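Local coordinates for phosphate ABC transporter, phosphate-binding protein (Clostridium perfringens, PDB 4Q8R) that probably captures phosphate with high affinity outside the cell and delivers it to an ABC-type transporter for uptake, at residues A[55-61]-A[206-211]. Numbering follows the deposited sequence.
Sequences IGMASRD and RPFLAV. With ZN (zinc ion), chain F; PO4 (phosphate ion), chain B.
Strand 55-58 pairs antiparallel with 206-211, axes 4.6 Å apart at closest, 163° between directions. Two hydrogen-bonded pairs fix the register: Gly-56 with Val-211 (N-O 2.8 Å, O-N 2.9 Å) and Ala-58 with Leu-209 (N-O 2.9 Å, O-N 2.8 Å). Met-57 and Ala-210 form the non-hydrogen-bonded pair between them, CA-CA 4.9 Å; the Met-57 backbone bonds Ser-9 and Ser-11, toward strand 6-10. Ser-59 (psi 24°) breaks the extended conformation, yet the chain stays beside 206-211, Ser-59 CA lying 4.6 Å from Phe-208 CA. Ser-59 O accepts from Arg-206 NH2 at 2.8 Å, while Arg-206 NE salt-bridges Asp-79 and NH1 bonds Thr-131. Ser-59 OG, chi1 p, donates to phosphate O4 at 2.7 Å, joining Ser-11, Thr-12, Ser-13, Ser-41, Ser-129 and Thr-131. Arg-60 NH1 bonds Asp-61 O (3.0 Å) and pairs with Glu-66; Arg-60 O, facing Leu-209 CD1 at 3.4 Å, finds no polar partner. Asp-61 OD1 binds zinc at 2.0 Å, alongside Glu-73 and a water 1.8 Å from the metal. The loop after strand 55-58 thus places Ser-59 at the phosphate, consistent with the periplasmic-binding-protein fold; neutral hydroxyls supply much of the anion's hydrogen bonding, while Asp-79 balances the Arg-206 charge.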
loop_
_atom_site.group_PDB
_atom_site.type_symbol
_atom_site.label_atom_id
_atom_site.label_comp_id
_atom_site.label_asym_id
_atom_site.label_seq_id
_atom_site.Cartn_x
_atom_site.Cartn_y
_atom_site.Cartn_z
ATOM N N ILE A 55 14.975 -10.006 -3.412
ATOM C CA ILE A 55 13.953 -9.700 -2.444
ATOM C C ILE A 55 12.682 -9.210 -3.136
ATOM O O ILE A 55 12.790 -8.384 -4.017
ATOM C CB ILE A 55 14.414 -8.643 -1.441
ATOM C CG1 ILE A 55 15.664 -9.125 -0.689
ATOM C CG2 ILE A 55 13.297 -8.279 -0.449
ATOM C CD1 ILE A 55 16.440 -8.031 0.080
ATOM N N GLY A 56 11.527 -9.750 -2.763
ATOM C CA GLY A 56 10.220 -9.191 -3.160
ATOM C C GLY A 56 9.692 -8.282 -2.052
ATOM O O GLY A 56 9.836 -8.569 -0.872
ATOM N N MET A 57 9.093 -7.168 -2.440
ATOM C CA MET A 57 8.389 -6.350 -1.526
ATOM C C MET A 57 6.907 -6.482 -1.722
ATOM O O MET A 57 6.407 -6.360 -2.879
ATOM C CB MET A 57 8.939 -4.940 -1.472
ATOM C CG MET A 57 8.910 -4.107 -2.666
ATOM S SD MET A 57 9.996 -2.616 -2.612
ATOM C CE MET A 57 9.528 -2.157 -4.335
ATOM N N ALA A 58 6.212 -6.744 -0.622
ATOM C CA ALA A 58 4.747 -6.926 -0.650
ATOM C C ALA A 58 4.061 -6.061 0.398
ATOM O O ALA A 58 4.604 -5.836 1.538
ATOM C CB ALA A 58 4.426 -8.332 -0.408
ATOM N N SER A 59 2.870 -5.618 0.062
ATOM C CA SER A 59 2.037 -4.811 0.974
ATOM C C SER A 59 0.768 -5.579 1.349
ATOM O O SER A 59 -0.290 -5.012 1.724
ATOM C CB SER A 59 1.717 -3.492 0.330
ATOM O OG SER A 59 0.908 -3.661 -0.816
ATOM N N ARG A 60 0.853 -6.907 1.254
ATOM C CA ARG A 60 -0.177 -7.822 1.763
ATOM C C ARG A 60 0.550 -9.048 2.299
ATOM O O ARG A 60 1.745 -9.236 1.991
ATOM C CB ARG A 60 -1.155 -8.279 0.656
ATOM C CG ARG A 60 -0.480 -8.920 -0.536
ATOM C CD ARG A 60 -1.472 -9.767 -1.276
ATOM N NE ARG A 60 -1.013 -10.239 -2.561
ATOM C CZ ARG A 60 -0.337 -11.352 -2.760
ATOM N NH1 ARG A 60 0.001 -12.124 -1.716
ATOM N NH2 ARG A 60 -0.049 -11.720 -4.003
ATOM N N ASP A 61 -0.133 -9.866 3.070
ATOM C CA ASP A 61 0.473 -11.111 3.461
ATOM C C ASP A 61 0.627 -12.031 2.229
ATOM O O ASP A 61 -0.074 -11.876 1.232
ATOM C CB ASP A 61 -0.364 -11.817 4.480
ATOM C CG ASP A 61 0.427 -12.791 5.259
ATOM O OD1 ASP A 61 1.640 -13.007 4.997
ATOM O OD2 ASP A 61 -0.161 -13.364 6.140
ATOM N N ARG A 206 -2.274 -2.964 6.895
ATOM C CA ARG A 206 -1.691 -4.182 6.373
ATOM C C ARG A 206 -0.158 -4.155 6.604
ATOM O O ARG A 206 0.413 -3.076 6.865
ATOM C CB ARG A 206 -2.060 -4.407 4.884
ATOM C CG ARG A 206 -2.146 -3.161 4.041
ATOM C CD ARG A 206 -0.744 -2.575 3.815
ATOM N NE ARG A 206 -0.733 -1.366 3.017
ATOM C CZ ARG A 206 -0.913 -1.320 1.711
ATOM N NH1 ARG A 206 -0.871 -0.163 1.115
ATOM N NH2 ARG A 206 -1.183 -2.449 1.006
ATOM N N PRO A 207 0.487 -5.326 6.599
ATOM C CA PRO A 207 1.969 -5.316 6.722
ATOM C C PRO A 207 2.675 -4.933 5.428
ATOM O O PRO A 207 2.156 -5.118 4.308
ATOM C CB PRO A 207 2.292 -6.785 7.047
ATOM C CG PRO A 207 1.216 -7.567 6.267
ATOM C CD PRO A 207 -0.040 -6.699 6.504
ATOM N N PHE A 208 3.903 -4.456 5.589
ATOM C CA PHE A 208 4.929 -4.419 4.558
ATOM C C PHE A 208 5.870 -5.567 4.831
ATOM O O PHE A 208 6.371 -5.686 5.965
ATOM C CB PHE A 208 5.687 -3.114 4.533
ATOM C CG PHE A 208 4.952 -1.922 3.948
ATOM C CD1 PHE A 208 3.643 -1.982 3.406
ATOM C CD2 PHE A 208 5.613 -0.684 3.880
ATOM C CE1 PHE A 208 3.056 -0.856 2.853
ATOM C CE2 PHE A 208 5.035 0.410 3.298
ATOM C CZ PHE A 208 3.744 0.336 2.780
ATOM N N LEU A 209 6.069 -6.417 3.815
ATOM C CA LEU A 209 6.945 -7.582 3.900
ATOM C C LEU A 209 8.057 -7.512 2.902
ATOM O O LEU A 209 7.870 -7.082 1.741
ATOM C CB LEU A 209 6.166 -8.892 3.656
ATOM C CG LEU A 209 4.933 -9.178 4.482
ATOM C CD1 LEU A 209 4.247 -10.439 3.974
ATOM C CD2 LEU A 209 5.283 -9.239 5.960
ATOM N N ALA A 210 9.255 -7.923 3.351
ATOM C CA ALA A 210 10.334 -8.291 2.484
ATOM C C ALA A 210 10.315 -9.833 2.470
ATOM O O ALA A 210 10.283 -10.457 3.566
ATOM C CB ALA A 210 11.643 -7.802 3.108
ATOM N N VAL A 211 10.301 -10.439 1.272
ATOM C CA VAL A 211 10.204 -11.836 1.098
ATOM C C VAL A 211 11.358 -12.320 0.222
ATOM O O VAL A 211 11.838 -11.619 -0.663
ATOM C CB VAL A 211 8.833 -12.314 0.525
ATOM C CG1 VAL A 211 7.699 -11.824 1.393
ATOM C CG2 VAL A 211 8.650 -11.885 -0.943
HETATM ZN ZN ZN F . 2.787 -14.288 6.056
HETATM P P PO4 B . 0.915 -2.374 -4.127
HETATM O O1 PO4 B . 1.121 -3.893 -4.235
HETATM O O2 PO4 B . 1.546 -1.648 -5.296
HETATM O O3 PO4 B . -0.559 -2.057 -3.915
HETATM O O4 PO4 B . 1.614 -1.914 -2.804
HETATM O O HOH W 1 2.667 -13.023 7.267
#